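Local coordinates for multicopper oxidase type 1 (Nitrosomonas europaea, PDB 3G5W), which probably acts as a two-domain, laccase-like copper oxidoreductase that carries a mononuclear copper site in its first cupredoxin domain, at residues K2-I14 / L305-I318. Residues are numbered along the deposited sequence; the frame is centred on the assembly and turned at random.
Sequences KREFDLSIEDTRI and LGMHNSKVFKGEPI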
# COMPACT_ATOMS: atom_id res chain seq x y z
N LYS A 2 -10.61 37.60 5.11
CA LYS A 2 -11.30 36.94 6.23
C LYS A 2 -12.54 36.22 5.72
O LYS A 2 -13.36 36.80 5.02
CB LYS A 2 -11.69 37.95 7.32
CG LYS A 2 -10.55 38.29 8.29
CD LYS A 2 -9.92 39.64 7.98
CE LYS A 2 -8.64 39.86 8.77
NZ LYS A 2 -7.52 39.03 8.23
N ARG A 3 -12.65 34.94 6.08
CA ARG A 3 -13.80 34.14 5.68
C ARG A 3 -14.38 33.42 6.89
O ARG A 3 -13.65 32.81 7.66
CB ARG A 3 -13.42 33.14 4.58
CG ARG A 3 -12.81 33.79 3.34
CD ARG A 3 -12.84 32.87 2.14
NE ARG A 3 -12.18 33.45 0.98
CZ ARG A 3 -12.77 34.24 0.08
NH1 ARG A 3 -14.05 34.57 0.21
NH2 ARG A 3 -12.07 34.70 -0.95
N GLU A 4 -15.70 33.53 7.06
CA GLU A 4 -16.37 32.89 8.20
C GLU A 4 -17.51 31.99 7.75
O GLU A 4 -18.43 32.43 7.04
CB GLU A 4 -16.86 33.93 9.23
CG GLU A 4 -17.52 33.31 10.46
CD GLU A 4 -17.46 34.18 11.72
OE1 GLU A 4 -16.82 35.26 11.70
OE2 GLU A 4 -18.04 33.76 12.74
N PHE A 5 -17.45 30.74 8.19
CA PHE A 5 -18.42 29.74 7.81
C PHE A 5 -19.06 29.10 9.04
O PHE A 5 -18.48 29.12 10.14
CB PHE A 5 -17.77 28.64 6.96
CG PHE A 5 -16.88 29.15 5.85
CD1 PHE A 5 -17.39 29.95 4.84
CD2 PHE A 5 -15.54 28.78 5.80
CE1 PHE A 5 -16.58 30.39 3.80
CE2 PHE A 5 -14.71 29.22 4.77
CZ PHE A 5 -15.23 30.02 3.76
N ASP A 6 -20.25 28.54 8.85
CA ASP A 6 -20.96 27.80 9.90
C ASP A 6 -21.18 26.36 9.46
O ASP A 6 -21.57 26.11 8.31
CB ASP A 6 -22.32 28.44 10.22
CG ASP A 6 -22.20 29.79 10.93
OD1 ASP A 6 -21.17 30.08 11.56
OD2 ASP A 6 -23.18 30.56 10.87
N LEU A 7 -20.94 25.42 10.37
CA LEU A 7 -21.31 24.02 10.15
C LEU A 7 -22.13 23.47 11.31
O LEU A 7 -21.83 23.74 12.47
CB LEU A 7 -20.06 23.14 9.98
CG LEU A 7 -19.26 23.23 8.67
CD1 LEU A 7 -18.01 22.37 8.78
CD2 LEU A 7 -20.09 22.78 7.48
N SER A 8 -23.16 22.71 10.98
CA SER A 8 -23.86 21.90 11.97
C SER A 8 -23.46 20.45 11.76
O SER A 8 -23.06 20.07 10.66
CB SER A 8 -25.37 22.06 11.83
OG SER A 8 -25.80 21.56 10.57
N ILE A 9 -23.55 19.64 12.81
CA ILE A 9 -23.36 18.20 12.69
C ILE A 9 -24.73 17.57 12.97
O ILE A 9 -25.27 17.76 14.06
CB ILE A 9 -22.31 17.65 13.69
CG1 ILE A 9 -21.08 18.57 13.74
CG2 ILE A 9 -21.94 16.21 13.35
CD1 ILE A 9 -20.06 18.21 14.82
N GLU A 10 -25.27 16.84 12.00
CA GLU A 10 -26.64 16.32 12.11
C GLU A 10 -26.71 14.82 11.86
O GLU A 10 -26.03 14.30 10.98
CB GLU A 10 -27.56 17.04 11.11
CG GLU A 10 -27.63 18.56 11.28
CD GLU A 10 -28.27 19.27 10.10
OE1 GLU A 10 -28.07 20.50 9.97
OE2 GLU A 10 -28.98 18.63 9.29
N ASP A 11 -27.56 14.13 12.63
CA ASP A 11 -27.90 12.74 12.35
C ASP A 11 -28.65 12.69 11.02
O ASP A 11 -29.71 13.33 10.86
CB ASP A 11 -28.77 12.16 13.47
CG ASP A 11 -27.99 11.94 14.75
OD1 ASP A 11 -28.22 12.70 15.72
OD2 ASP A 11 -27.14 11.01 14.80
N THR A 12 -28.10 11.94 10.07
CA THR A 12 -28.51 12.01 8.67
C THR A 12 -28.50 10.64 8.00
O THR A 12 -27.56 9.87 8.16
CB THR A 12 -27.57 12.97 7.89
OG1 THR A 12 -27.60 14.27 8.50
CG2 THR A 12 -27.97 13.10 6.43
N ARG A 13 -29.56 10.35 7.24
CA ARG A 13 -29.63 9.11 6.47
C ARG A 13 -29.16 9.37 5.04
O ARG A 13 -29.65 10.28 4.38
CB ARG A 13 -31.06 8.55 6.48
CG ARG A 13 -31.23 7.23 5.74
CD ARG A 13 -32.53 6.51 6.13
NE ARG A 13 -32.81 6.53 7.57
CZ ARG A 13 -32.16 5.81 8.50
NH1 ARG A 13 -31.16 5.01 8.16
NH2 ARG A 13 -32.51 5.91 9.77
N ILE A 14 -28.20 8.57 4.58
CA ILE A 14 -27.77 8.60 3.18
C ILE A 14 -27.96 7.21 2.56
O ILE A 14 -28.12 6.23 3.29
CB ILE A 14 -26.29 9.08 3.00
CG1 ILE A 14 -25.29 8.08 3.59
CG2 ILE A 14 -26.10 10.50 3.57
CD1 ILE A 14 -23.82 8.35 3.18
N LEU A 305 -15.08 31.90 -4.36
CA LEU A 305 -14.50 31.23 -3.20
C LEU A 305 -15.41 31.34 -1.98
O LEU A 305 -16.19 32.29 -1.85
CB LEU A 305 -13.12 31.81 -2.88
CG LEU A 305 -11.98 31.62 -3.89
CD1 LEU A 305 -10.75 32.41 -3.45
CD2 LEU A 305 -11.63 30.15 -4.08
N GLY A 306 -15.33 30.34 -1.11
CA GLY A 306 -16.16 30.28 0.09
C GLY A 306 -16.57 28.85 0.39
O GLY A 306 -15.90 27.91 -0.04
N MET A 307 -17.67 28.68 1.12
CA MET A 307 -18.20 27.35 1.42
C MET A 307 -19.39 27.04 0.53
O MET A 307 -20.28 27.87 0.35
CB MET A 307 -18.60 27.24 2.90
CG MET A 307 -19.06 25.83 3.29
SD MET A 307 -19.42 25.62 5.06
CE MET A 307 -21.05 26.34 5.11
N HIS A 308 -19.41 25.83 -0.02
CA HIS A 308 -20.50 25.43 -0.91
C HIS A 308 -21.22 24.18 -0.40
O HIS A 308 -20.64 23.09 -0.37
CB HIS A 308 -19.97 25.23 -2.34
CG HIS A 308 -19.35 26.46 -2.92
ND1 HIS A 308 -20.09 27.48 -3.47
CD2 HIS A 308 -18.05 26.85 -2.99
CE1 HIS A 308 -19.28 28.44 -3.88
NE2 HIS A 308 -18.04 28.08 -3.60
N ASN A 309 -22.47 24.37 0.01
CA ASN A 309 -23.35 23.24 0.30
C ASN A 309 -23.91 22.72 -1.00
O ASN A 309 -23.91 23.43 -2.01
CB ASN A 309 -24.52 23.67 1.20
CG ASN A 309 -24.05 24.23 2.52
OD1 ASN A 309 -23.15 23.69 3.16
ND2 ASN A 309 -24.67 25.33 2.93
N SER A 310 -24.38 21.48 -1.01
CA SER A 310 -24.98 20.92 -2.21
C SER A 310 -26.12 19.97 -1.91
O SER A 310 -25.96 19.06 -1.10
CB SER A 310 -23.95 20.19 -3.05
OG SER A 310 -24.59 19.57 -4.17
N LYS A 311 -27.24 20.17 -2.61
CA LYS A 311 -28.39 19.28 -2.51
C LYS A 311 -28.08 17.89 -3.09
O LYS A 311 -28.76 16.92 -2.77
CB LYS A 311 -29.61 19.89 -3.21
CG LYS A 311 -30.17 21.14 -2.54
CD LYS A 311 -31.41 21.65 -3.28
CE LYS A 311 -31.90 22.99 -2.75
NZ LYS A 311 -32.89 22.84 -1.64
N VAL A 312 -27.06 17.81 -3.94
CA VAL A 312 -26.59 16.53 -4.48
C VAL A 312 -26.15 15.57 -3.36
O VAL A 312 -26.42 14.36 -3.43
CB VAL A 312 -25.44 16.73 -5.50
CG1 VAL A 312 -24.89 15.37 -5.99
CG2 VAL A 312 -25.90 17.59 -6.68
N PHE A 313 -25.48 16.11 -2.34
CA PHE A 313 -24.93 15.31 -1.25
C PHE A 313 -25.79 15.26 0.02
O PHE A 313 -25.47 14.55 0.98
CB PHE A 313 -23.52 15.81 -0.89
CG PHE A 313 -22.56 15.78 -2.03
CD1 PHE A 313 -22.41 14.63 -2.80
CD2 PHE A 313 -21.79 16.90 -2.32
CE1 PHE A 313 -21.51 14.60 -3.87
CE2 PHE A 313 -20.88 16.88 -3.39
CZ PHE A 313 -20.74 15.72 -4.16
N LYS A 314 -26.88 16.03 0.03
CA LYS A 314 -27.73 16.14 1.21
C LYS A 314 -28.51 14.86 1.46
O LYS A 314 -29.09 14.28 0.54
CB LYS A 314 -28.68 17.34 1.08
CG LYS A 314 -29.39 17.68 2.37
CD LYS A 314 -29.95 19.09 2.35
CE LYS A 314 -30.72 19.37 3.63
NZ LYS A 314 -29.80 19.39 4.82
N GLY A 315 -28.53 14.43 2.72
CA GLY A 315 -29.31 13.26 3.11
C GLY A 315 -30.65 13.65 3.71
O GLY A 315 -31.11 14.80 3.54
N GLU A 316 -31.28 12.71 4.39
CA GLU A 316 -32.54 12.96 5.08
C GLU A 316 -32.30 12.98 6.59
O GLU A 316 -31.66 12.07 7.12
CB GLU A 316 -33.58 11.90 4.72
CG GLU A 316 -34.05 11.96 3.26
CD GLU A 316 -34.62 10.63 2.75
OE1 GLU A 316 -34.25 9.56 3.30
OE2 GLU A 316 -35.43 10.67 1.79
N PRO A 317 -32.83 14.01 7.29
CA PRO A 317 -32.69 14.10 8.74
C PRO A 317 -33.24 12.86 9.43
O PRO A 317 -34.26 12.30 9.00
CB PRO A 317 -33.55 15.32 9.10
CG PRO A 317 -33.58 16.14 7.85
CD PRO A 317 -33.60 15.14 6.73
N ILE A 318 -32.56 12.41 10.49
CA ILE A 318 -33.04 11.29 11.29
C ILE A 318 -33.55 11.82 12.63
O ILE A 318 -32.85 12.60 13.30
CB ILE A 318 -31.93 10.24 11.54
CG1 ILE A 318 -31.44 9.66 10.21
CG2 ILE A 318 -32.44 9.12 12.47
CD1 ILE A 318 -30.18 8.84 10.33
O HOH W 1 -15.91 34.96 -2.25
O HOH W 2 -31.64 9.41 2.32
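M307 lies along F5 and reaches on toward the backbone of strand 2-14. Its CB sits over one face of the F5 ring, offset toward the rim, with CB 3.5 Å from F5 CD1, a CH-pi contact. CG, anti to the backbone N (chi1 -176°), carries the chain past the ring, and SD makes an oblique Met-aromatic contact with F5 while lying 3.8 Å from L7 CD2. A bend at chi3 (80°) then brings CE to 3.3 Å from D6 O. Beside it, G306 CA approaches F5 CE1 obliquely; I36 and V38 also pack on this ring. Further back, L305 CB and CD1 both lie 3.6 Å from R3 NH2, CB over a face of the guanidinium, and a water links R3 NH1 to L305 O; D42 holds R3 NE in a salt bridge. Here strands 2-14 and 306-308 belong to the two facing sheets of the first cupredoxin-type sandwich; the C-terminal tail, returning after strand 269-274 of the other sandwich, adds a strand to each, 306-308 beside 35-39 and 316-317 beside 2-14. R13 and E316 form the antiparallel hydrogen-bonded pair, R13 N to E316 O at 2.7 Å and E316 N to R13 O at 2.9 Å; I318 N adds a bond to D11 O from above the carbonyl plane. I318 CD1 reaches over T12 C and onto a face of the R13 guanidinium, whose NH1 is held by D21 and N152. T12 CG2 rests 3.6 Å from G315 CA. The D11 side chain lies about 7 Å from that of the copper ligand H56.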